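Local atomic coordinates of tryptophan halogenase (Shewanella frigidimarina, PDB entry 2PYX), a protein that probably acts as a flavin-dependent halogenase that uses FAD and monooxygenase-type chemistry, probably on tryptophan or a related substrate. Residues Gln247-Phe252 against Ile405-Lys409; Ala278-Gly282 against Arg417-Trp423; Glu139-Ser143 against Phe494-Arg500. All blocks are in the same frame, centred on the assembly; numbering follows the deposited sequence.

Contact 1: residues Gln247-Phe252 against Ile405-Lys409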
loop_
_atom_site.group_PDB
_atom_site.type_symbol
_atom_site.label_atom_id
_atom_site.label_comp_id
_atom_site.label_asym_id
_atom_site.label_seq_id
_atom_site.Cartn_x
_atom_site.Cartn_y
_atom_site.Cartn_z
ATOM N N GLN A 247 0.606 -14.801 -10.123
ATOM C CA GLN A 247 -0.590 -14.121 -10.533
ATOM C C GLN A 247 -0.420 -13.391 -11.863
ATOM O O GLN A 247 -1.222 -12.543 -12.260
ATOM C CB GLN A 247 -1.055 -13.163 -9.450
ATOM C CG GLN A 247 -1.317 -13.881 -8.096
ATOM C CD GLN A 247 -2.390 -14.910 -8.148
ATOM O OE1 GLN A 247 -3.442 -14.675 -8.734
ATOM N NE2 GLN A 247 -2.144 -16.087 -7.531
ATOM N N LYS A 248 0.631 -13.763 -12.584
ATOM C CA LYS A 248 0.899 -13.083 -13.856
ATOM C C LYS A 248 -0.191 -13.363 -14.883
ATOM O O LYS A 248 -0.405 -12.529 -15.766
ATOM C CB LYS A 248 2.280 -13.463 -14.430
ATOM C CG LYS A 248 2.825 -12.418 -15.371
ATOM C CD LYS A 248 3.957 -12.897 -16.188
ATOM C CE LYS A 248 5.187 -13.234 -15.408
ATOM N NZ LYS A 248 6.401 -13.481 -16.322
ATOM N N SER A 249 -0.871 -14.506 -14.790
ATOM C CA SER A 249 -1.925 -14.826 -15.765
ATOM C C SER A 249 -3.183 -13.957 -15.578
ATOM O O SER A 249 -4.075 -13.911 -16.433
ATOM C CB SER A 249 -2.279 -16.316 -15.751
ATOM O OG SER A 249 -2.991 -16.633 -14.603
ATOM N N VAL A 250 -3.228 -13.259 -14.437
ATOM C CA VAL A 250 -4.259 -12.286 -14.144
ATOM C C VAL A 250 -3.816 -10.860 -14.485
ATOM O O VAL A 250 -4.529 -10.128 -15.145
ATOM C CB VAL A 250 -4.667 -12.350 -12.639
ATOM C CG1 VAL A 250 -5.716 -11.290 -12.269
ATOM C CG2 VAL A 250 -5.192 -13.710 -12.298
ATOM N N LEU A 251 -2.654 -10.440 -13.988
ATOM C CA LEU A 251 -2.233 -9.037 -14.103
ATOM C C LEU A 251 -1.317 -8.744 -15.287
ATOM O O LEU A 251 -1.217 -7.593 -15.669
ATOM C CB LEU A 251 -1.525 -8.599 -12.834
ATOM C CG LEU A 251 -2.380 -8.637 -11.570
ATOM C CD1 LEU A 251 -1.552 -8.248 -10.362
ATOM C CD2 LEU A 251 -3.610 -7.779 -11.684
ATOM N N PHE A 252 -0.635 -9.764 -15.806
ATOM C CA PHE A 252 0.262 -9.682 -16.982
ATOM C C PHE A 252 1.585 -8.984 -16.707
ATOM O O PHE A 252 2.617 -9.438 -17.210
ATOM C CB PHE A 252 -0.377 -9.010 -18.197
ATOM C CG PHE A 252 -1.696 -9.555 -18.640
ATOM C CD1 PHE A 252 -2.132 -10.839 -18.308
ATOM C CD2 PHE A 252 -2.503 -8.776 -19.455
ATOM C CE1 PHE A 252 -3.378 -11.275 -18.762
ATOM C CE2 PHE A 252 -3.693 -9.225 -19.897
ATOM C CZ PHE A 252 -4.135 -10.461 -19.569
ATOM N N ILE A 405 -5.662 -9.107 -5.548
ATOM C CA ILE A 405 -5.600 -9.482 -6.946
ATOM C C ILE A 405 -6.896 -9.057 -7.662
ATOM O O ILE A 405 -6.897 -8.482 -8.769
ATOM C CB ILE A 405 -5.290 -10.962 -7.149
ATOM C CG1 ILE A 405 -3.922 -11.325 -6.564
ATOM C CG2 ILE A 405 -5.350 -11.317 -8.658
ATOM C CD1 ILE A 405 -2.790 -10.510 -7.122
ATOM N N ASP A 406 -8.020 -9.311 -7.010
ATOM C CA ASP A 406 -9.294 -9.007 -7.624
ATOM C C ASP A 406 -9.478 -7.495 -7.761
ATOM O O ASP A 406 -9.980 -7.004 -8.777
ATOM C CB ASP A 406 -10.459 -9.561 -6.779
ATOM C CG ASP A 406 -10.612 -11.056 -6.897
ATOM O OD1 ASP A 406 -9.867 -11.725 -7.659
ATOM O OD2 ASP A 406 -11.541 -11.577 -6.189
ATOM N N PHE A 407 -9.101 -6.755 -6.726
ATOM C CA PHE A 407 -9.270 -5.300 -6.745
ATOM C C PHE A 407 -8.392 -4.679 -7.836
ATOM O O PHE A 407 -8.838 -3.816 -8.597
ATOM C CB PHE A 407 -8.989 -4.668 -5.371
ATOM C CG PHE A 407 -9.235 -3.178 -5.336
ATOM C CD1 PHE A 407 -10.415 -2.642 -5.812
ATOM C CD2 PHE A 407 -8.269 -2.316 -4.849
ATOM C CE1 PHE A 407 -10.644 -1.255 -5.770
ATOM C CE2 PHE A 407 -8.495 -0.946 -4.790
ATOM C CZ PHE A 407 -9.679 -0.424 -5.256
ATOM N N LEU A 408 -7.130 -5.098 -7.899
ATOM C CA LEU A 408 -6.245 -4.593 -8.963
ATOM C C LEU A 408 -6.778 -4.960 -10.324
ATOM O O LEU A 408 -6.883 -4.125 -11.204
ATOM C CB LEU A 408 -4.837 -5.120 -8.781
ATOM C CG LEU A 408 -3.957 -4.286 -7.848
ATOM C CD1 LEU A 408 -4.552 -4.029 -6.467
ATOM C CD2 LEU A 408 -2.561 -4.901 -7.741
ATOM N N LYS A 409 -7.163 -6.224 -10.502
ATOM C CA LYS A 409 -7.673 -6.666 -11.810
ATOM C C LYS A 409 -8.907 -5.873 -12.239
ATOM O O LYS A 409 -9.085 -5.580 -13.434
ATOM C CB LYS A 409 -7.987 -8.151 -11.769
ATOM C CG LYS A 409 -8.518 -8.728 -13.089
ATOM C CD LYS A 409 -7.485 -8.550 -14.260
ATOM C CE LYS A 409 -7.982 -9.259 -15.506
ATOM N NZ LYS A 409 -6.896 -9.518 -16.538
#
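Apolar packing makes up most of this contact between the one-turn helix 248-251 and the long helix 383-413. I405 is the centre of it: its CG2 lies 3.6 Å from V250 CG1, while its CD1 meets Q247 CG at 3.8 Å and L251 CD1 at 4.1 Å, so one isoleucine is received by three residues, Q247 at the N-cap, V250 and L251. One helical turn further on, L408 CB lies 4.1 Å from L251 CD2. In the tryptophan halogenase fold, whose FAD-binding part is of Rossmann type, this position is close to the predicted substrate pocket: the L408 side chain comes within about 4 Å of that of E361, predicted to bind L-tryptophan. L251 also rests on E358 of the same loop region. Polar bonding across the interface comes from K409. Its side chain, bent at chi2 (p) and otherwise t, runs past V250, with CD 3.8 Å from V250 CG1, and delivers NZ to V250 O in a 2.8 Å hydrogen bond. S431 OG and H426 ND1 also accept from NZ, giving the buried ammonium three acceptors. F252 leaves the helix with positive phi; its CZ approaches K409 NZ to 4.2 Å, and its ring stacks with H426.

Contact 2: residues Ala278-Gly282 against Arg417-Trp423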
loop_
_atom_site.group_PDB
_atom_site.type_symbol
_atom_site.label_atom_id
_atom_site.label_comp_id
_atom_site.label_asym_id
_atom_site.label_seq_id
_atom_site.Cartn_x
_atom_site.Cartn_y
_atom_site.Cartn_z
ATOM N N ALA A 278 -2.527 5.329 -17.588
ATOM C CA ALA A 278 -2.525 4.138 -18.419
ATOM C C ALA A 278 -1.805 4.397 -19.733
ATOM O O ALA A 278 -1.909 5.495 -20.286
ATOM C CB ALA A 278 -3.936 3.635 -18.699
ATOM N N GLN A 279 -1.098 3.362 -20.186
ATOM C CA GLN A 279 -0.297 3.365 -21.410
ATOM C C GLN A 279 -0.729 2.171 -22.265
ATOM O O GLN A 279 -1.592 1.375 -21.819
ATOM C CB GLN A 279 1.189 3.301 -21.058
ATOM C CG GLN A 279 1.675 4.355 -20.095
ATOM C CD GLN A 279 1.563 5.761 -20.660
ATOM O OE1 GLN A 279 1.873 5.987 -21.852
ATOM N NE2 GLN A 279 1.112 6.720 -19.825
ATOM N N PRO A 280 -0.182 2.023 -23.494
ATOM C CA PRO A 280 -0.610 0.895 -24.326
ATOM C C PRO A 280 -0.418 -0.496 -23.716
ATOM O O PRO A 280 -1.213 -1.386 -24.052
ATOM C CB PRO A 280 0.207 1.086 -25.612
ATOM C CG PRO A 280 0.399 2.581 -25.679
ATOM C CD PRO A 280 0.665 2.980 -24.254
ATOM N N ASN A 281 0.609 -0.656 -22.885
ATOM C CA ASN A 281 0.984 -1.961 -22.374
ATOM C C ASN A 281 1.219 -1.996 -20.875
ATOM O O ASN A 281 1.975 -2.847 -20.394
ATOM C CB ASN A 281 2.196 -2.500 -23.149
ATOM C CG ASN A 281 1.849 -2.775 -24.575
ATOM O OD1 ASN A 281 1.070 -3.663 -24.852
ATOM N ND2 ASN A 281 2.420 -2.007 -25.500
ATOM N N GLY A 282 0.574 -1.083 -20.160
ATOM C CA GLY A 282 0.717 -1.003 -18.723
ATOM C C GLY A 282 0.285 0.370 -18.238
ATOM O O GLY A 282 -0.649 0.952 -18.771
ATOM N N ARG A 417 -10.920 0.519 -23.313
ATOM C CA ARG A 417 -9.804 0.620 -24.272
ATOM C C ARG A 417 -9.839 -0.541 -25.272
ATOM O O ARG A 417 -9.983 -1.689 -24.898
ATOM C CB ARG A 417 -8.475 0.639 -23.559
ATOM C CG ARG A 417 -8.069 1.942 -22.995
ATOM C CD ARG A 417 -6.909 1.829 -22.055
ATOM N NE ARG A 417 -6.168 3.053 -21.829
ATOM C CZ ARG A 417 -5.144 3.468 -22.588
ATOM N NH1 ARG A 417 -4.714 2.736 -23.616
ATOM N NH2 ARG A 417 -4.506 4.575 -22.297
ATOM N N GLN A 418 -9.681 -0.195 -26.554
ATOM C CA GLN A 418 -9.819 -1.141 -27.672
ATOM C C GLN A 418 -8.597 -1.184 -28.583
ATOM O O GLN A 418 -8.412 -2.184 -29.279
ATOM C CB GLN A 418 -11.028 -0.794 -28.554
ATOM C CG GLN A 418 -12.377 -1.096 -27.937
ATOM C CD GLN A 418 -12.684 -2.594 -27.831
ATOM O OE1 GLN A 418 -11.844 -3.450 -28.144
ATOM N NE2 GLN A 418 -13.894 -2.913 -27.387
ATOM N N GLU A 419 -7.752 -0.152 -28.582
ATOM C CA GLU A 419 -6.693 -0.075 -29.623
ATOM C C GLU A 419 -5.563 -1.072 -29.427
ATOM O O GLU A 419 -4.921 -1.513 -30.406
ATOM C CB GLU A 419 -6.119 1.338 -29.730
ATOM C CG GLU A 419 -7.119 2.322 -30.305
ATOM C CD GLU A 419 -7.574 1.913 -31.693
ATOM O OE1 GLU A 419 -6.686 1.784 -32.570
ATOM O OE2 GLU A 419 -8.801 1.705 -31.893
ATOM N N ASP A 420 -5.314 -1.449 -28.177
ATOM C CA ASP A 420 -4.172 -2.272 -27.848
ATOM C C ASP A 420 -4.563 -3.664 -27.365
ATOM O O ASP A 420 -5.457 -3.841 -26.509
ATOM C CB ASP A 420 -3.345 -1.614 -26.761
ATOM C CG ASP A 420 -2.844 -0.254 -27.161
ATOM O OD1 ASP A 420 -1.973 -0.228 -28.077
ATOM O OD2 ASP A 420 -3.310 0.740 -26.553
ATOM N N ARG A 421 -3.831 -4.658 -27.864
ATOM C CA ARG A 421 -4.072 -6.054 -27.460
ATOM C C ARG A 421 -4.036 -6.223 -25.941
ATOM O O ARG A 421 -4.804 -7.011 -25.398
ATOM C CB ARG A 421 -3.037 -6.978 -28.128
ATOM C CG ARG A 421 -3.268 -8.456 -27.802
ATOM C CD ARG A 421 -2.329 -9.393 -28.520
ATOM N NE ARG A 421 -0.909 -9.223 -28.161
ATOM C CZ ARG A 421 -0.248 -9.872 -27.222
ATOM N NH1 ARG A 421 -0.893 -10.676 -26.397
ATOM N NH2 ARG A 421 1.048 -9.709 -27.077
ATOM N N TYR A 422 -3.091 -5.551 -25.311
ATOM C CA TYR A 422 -2.928 -5.618 -23.841
ATOM C C TYR A 422 -4.260 -5.379 -23.126
ATOM O O TYR A 422 -4.670 -6.154 -22.237
ATOM C CB TYR A 422 -1.909 -4.588 -23.379
ATOM C CG TYR A 422 -1.712 -4.482 -21.885
ATOM C CD1 TYR A 422 -0.816 -5.304 -21.222
ATOM C CD2 TYR A 422 -2.367 -3.499 -21.159
ATOM C CE1 TYR A 422 -0.551 -5.159 -19.876
ATOM C CE2 TYR A 422 -2.155 -3.354 -19.825
ATOM C CZ TYR A 422 -1.246 -4.184 -19.172
ATOM O OH TYR A 422 -0.986 -4.068 -17.837
ATOM N N TRP A 423 -4.970 -4.333 -23.536
ATOM C CA TRP A 423 -6.207 -3.958 -22.857
ATOM C C TRP A 423 -7.323 -4.932 -23.208
ATOM O O TRP A 423 -8.149 -5.303 -22.368
ATOM C CB TRP A 423 -6.552 -2.471 -23.122
ATOM C CG TRP A 423 -5.562 -1.603 -22.462
ATOM C CD1 TRP A 423 -4.417 -1.075 -22.986
ATOM C CD2 TRP A 423 -5.562 -1.192 -21.070
ATOM N NE1 TRP A 423 -3.732 -0.360 -22.045
ATOM C CE2 TRP A 423 -4.410 -0.427 -20.850
ATOM C CE3 TRP A 423 -6.456 -1.386 -19.998
ATOM C CZ2 TRP A 423 -4.098 0.113 -19.603
ATOM C CZ3 TRP A 423 -6.148 -0.811 -18.775
ATOM C CH2 TRP A 423 -4.999 -0.057 -18.591
HETATM O O HOH W 1 -0.745 -4.283 -26.648
#
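R417 opens the segment by extending toward the turn Q279-G282, a type I turn linking two antiparallel strands. One face of its guanidinium lies beneath Q279 O, with NH1 3.9 Å from that oxygen; NE bonds to N96 O, and a long salt bridge joins NH1 to D420 OD2 at 3.8 Å. D420, at the N-cap of helix 421-425, packs its CB 3.5 Å from P280 O. Y422 then lays its ring under the turn: N281 CA sits over the face, 3.9 Å from the centroid, in a CH-pi contact, while the hydroxyl reaches N253. Water 1 donates to N281 OD1 (2.6 Å) and accepts from Y422 N (3.0 Å). Last comes W423, whose NE1 donates to Q279 O at 2.8 Å and whose CZ2 touches A278 CB at 3.6 Å. The turn is thus recognised largely through its backbone: side chains of 417-423 meet mostly main-chain atoms, with A278 CB and N281 OD1 adding side-chain contacts.

Contact 3: residues Glu139-Ser143 against Phe494-Arg500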
loop_
_atom_site.group_PDB
_atom_site.type_symbol
_atom_site.label_atom_id
_atom_site.label_comp_id
_atom_site.label_asym_id
_atom_site.label_seq_id
_atom_site.Cartn_x
_atom_site.Cartn_y
_atom_site.Cartn_z
ATOM N N GLU A 139 -17.183 13.072 -6.587
ATOM C CA GLU A 139 -17.648 14.423 -6.221
ATOM C C GLU A 139 -18.905 14.399 -5.348
ATOM O O GLU A 139 -19.042 15.246 -4.445
ATOM C CB GLU A 139 -17.888 15.260 -7.458
ATOM C CG GLU A 139 -18.222 16.721 -7.080
ATOM C CD GLU A 139 -18.330 17.663 -8.261
ATOM O OE1 GLU A 139 -17.773 17.377 -9.343
ATOM O OE2 GLU A 139 -18.994 18.709 -8.095
ATOM N N ALA A 140 -19.819 13.464 -5.627
ATOM C CA ALA A 140 -21.080 13.397 -4.914
ATOM C C ALA A 140 -20.913 13.018 -3.453
ATOM O O ALA A 140 -21.719 13.448 -2.613
ATOM C CB ALA A 140 -22.034 12.434 -5.594
ATOM N N VAL A 141 -19.897 12.205 -3.110
ATOM C CA VAL A 141 -19.834 11.585 -1.785
ATOM C C VAL A 141 -18.622 11.957 -0.963
ATOM O O VAL A 141 -18.523 11.581 0.191
ATOM C CB VAL A 141 -19.922 10.033 -1.826
ATOM C CG1 VAL A 141 -21.148 9.566 -2.582
ATOM C CG2 VAL A 141 -18.666 9.441 -2.430
ATOM N N CYS A 142 -17.671 12.679 -1.535
ATOM C CA CYS A 142 -16.522 13.075 -0.743
ATOM C C CYS A 142 -16.055 14.443 -1.171
ATOM O O CYS A 142 -16.527 14.996 -2.156
ATOM C CB CYS A 142 -15.370 12.042 -0.811
ATOM S SG CYS A 142 -14.316 12.142 -2.318
ATOM N N SER A 143 -15.200 15.034 -0.348
ATOM C CA SER A 143 -14.662 16.361 -0.669
ATOM C C SER A 143 -13.310 16.272 -1.364
ATOM O O SER A 143 -12.860 17.220 -1.994
ATOM C CB SER A 143 -14.557 17.238 0.594
ATOM O OG SER A 143 -13.656 16.686 1.533
ATOM N N PHE A 494 -25.857 14.356 0.767
ATOM C CA PHE A 494 -25.259 14.935 -0.436
ATOM C C PHE A 494 -25.047 16.447 -0.271
ATOM O O PHE A 494 -24.003 16.995 -0.624
ATOM C CB PHE A 494 -26.091 14.712 -1.705
ATOM C CG PHE A 494 -26.105 13.282 -2.222
ATOM C CD1 PHE A 494 -24.927 12.584 -2.460
ATOM C CD2 PHE A 494 -27.305 12.663 -2.545
ATOM C CE1 PHE A 494 -24.952 11.275 -2.960
ATOM C CE2 PHE A 494 -27.324 11.353 -3.048
ATOM C CZ PHE A 494 -26.132 10.677 -3.270
ATOM N N ASN A 495 -26.078 17.120 0.239
ATOM C CA ASN A 495 -25.976 18.555 0.512
ATOM C C ASN A 495 -24.863 18.883 1.487
ATOM O O ASN A 495 -24.094 19.830 1.253
ATOM C CB ASN A 495 -27.287 19.067 1.113
ATOM C CG ASN A 495 -28.426 19.061 0.140
ATOM O OD1 ASN A 495 -29.570 19.284 0.545
ATOM N ND2 ASN A 495 -28.149 18.834 -1.130
ATOM N N ASP A 496 -24.774 18.110 2.559
ATOM C CA ASP A 496 -23.778 18.322 3.613
ATOM C C ASP A 496 -22.373 18.131 3.064
ATOM O O ASP A 496 -21.441 18.859 3.416
ATOM C CB ASP A 496 -23.997 17.391 4.803
ATOM C CG ASP A 496 -25.289 17.703 5.588
ATOM O OD1 ASP A 496 -25.905 18.771 5.340
ATOM O OD2 ASP A 496 -25.667 16.873 6.449
ATOM N N ASN A 497 -22.211 17.131 2.207
ATOM C CA ASN A 497 -20.909 16.911 1.571
ATOM C C ASN A 497 -20.516 18.096 0.707
ATOM O O ASN A 497 -19.350 18.535 0.712
ATOM C CB ASN A 497 -20.915 15.632 0.720
ATOM C CG ASN A 497 -19.581 15.394 0.055
ATOM O OD1 ASN A 497 -18.605 15.086 0.734
ATOM N ND2 ASN A 497 -19.524 15.570 -1.261
ATOM N N GLN A 498 -21.490 18.627 -0.036
ATOM C CA GLN A 498 -21.267 19.766 -0.886
ATOM C C GLN A 498 -20.829 20.967 -0.048
ATOM O O GLN A 498 -19.868 21.653 -0.382
ATOM C CB GLN A 498 -22.524 20.104 -1.696
ATOM C CG GLN A 498 -22.298 21.122 -2.788
ATOM C CD GLN A 498 -23.513 21.306 -3.703
ATOM O OE1 GLN A 498 -24.484 20.532 -3.646
ATOM N NE2 GLN A 498 -23.453 22.318 -4.567
ATOM N N GLN A 499 -21.499 21.183 1.067
ATOM C CA GLN A 499 -21.160 22.328 1.925
ATOM C C GLN A 499 -19.776 22.188 2.572
ATOM O O GLN A 499 -19.014 23.149 2.627
ATOM C CB GLN A 499 -22.223 22.510 3.004
ATOM C CG GLN A 499 -23.586 22.906 2.441
ATOM C CD GLN A 499 -24.718 22.641 3.425
ATOM O OE1 GLN A 499 -24.518 22.689 4.644
ATOM N NE2 GLN A 499 -25.912 22.344 2.900
ATOM N N ARG A 500 -19.453 20.982 3.021
ATOM C CA ARG A 500 -18.144 20.705 3.597
ATOM C C ARG A 500 -17.028 20.885 2.582
ATOM O O ARG A 500 -15.969 21.410 2.909
ATOM C CB ARG A 500 -18.104 19.283 4.152
ATOM C CG ARG A 500 -16.824 18.933 4.825
ATOM C CD ARG A 500 -17.021 17.706 5.678
ATOM N NE ARG A 500 -15.762 17.268 6.241
ATOM C CZ ARG A 500 -14.841 16.570 5.569
ATOM N NH1 ARG A 500 -15.035 16.208 4.294
ATOM N NH2 ARG A 500 -13.716 16.235 6.174
HETATM O O HOH W 2 -22.298 16.028 -2.583
#
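N497 adopts a t rotamer that points it from helix 484-507 at the end of helix 137-141, its amide among the backbone carbonyls there. ND2 donates to C142 O at 3.2 Å, just past the last helical residue, and also to water 2 at 3.1 Å. That water donates to A140 O (2.6 Å) and F494 O (2.8 Å), tying the two backbones together. F494 (chi1 m) has a sideways CA-CB bond, yet its ring comes nearer, its edge meeting A140 O, 3.3 Å from CD1, and V141 CG1, 4.2 Å from CE1; Y127 and W128 also touch it. R500 is extended, t through chi1 to chi3, and carries NH1 to 3.1 Å from S143 OG. N166 serves both residues, bonding to S143 OG and to R500 NH2. The whole is a helix C-terminus packed against the flank of another helix, an asparagine and a water meeting its carbonyls, and it joins helix 137-141 to the C-terminal part of the chain.

Contacts 1 and 2 are neighbours, their centres 15 Å apart, and they touch directly: F252 CE2 lies 4.0 Å from Y422 O, and L251 O 4.1 Å from Y422 OH. Helices 383-413 and 421-425 follow one another in the chain, so consecutive elements meet first helix 248-251 and then the hairpin turn. Contact 3 stands apart, about 33 and 34 Å from the other two between centres, and bridges a span of sequence that contains both of them. Of the three, contact 1 comes close to the predicted substrate site: besides approaching E361, the L408 side chain is about 11 Å from that of K89, the predicted active-site lysine. Contacts 2 and 3 lie away from these sites.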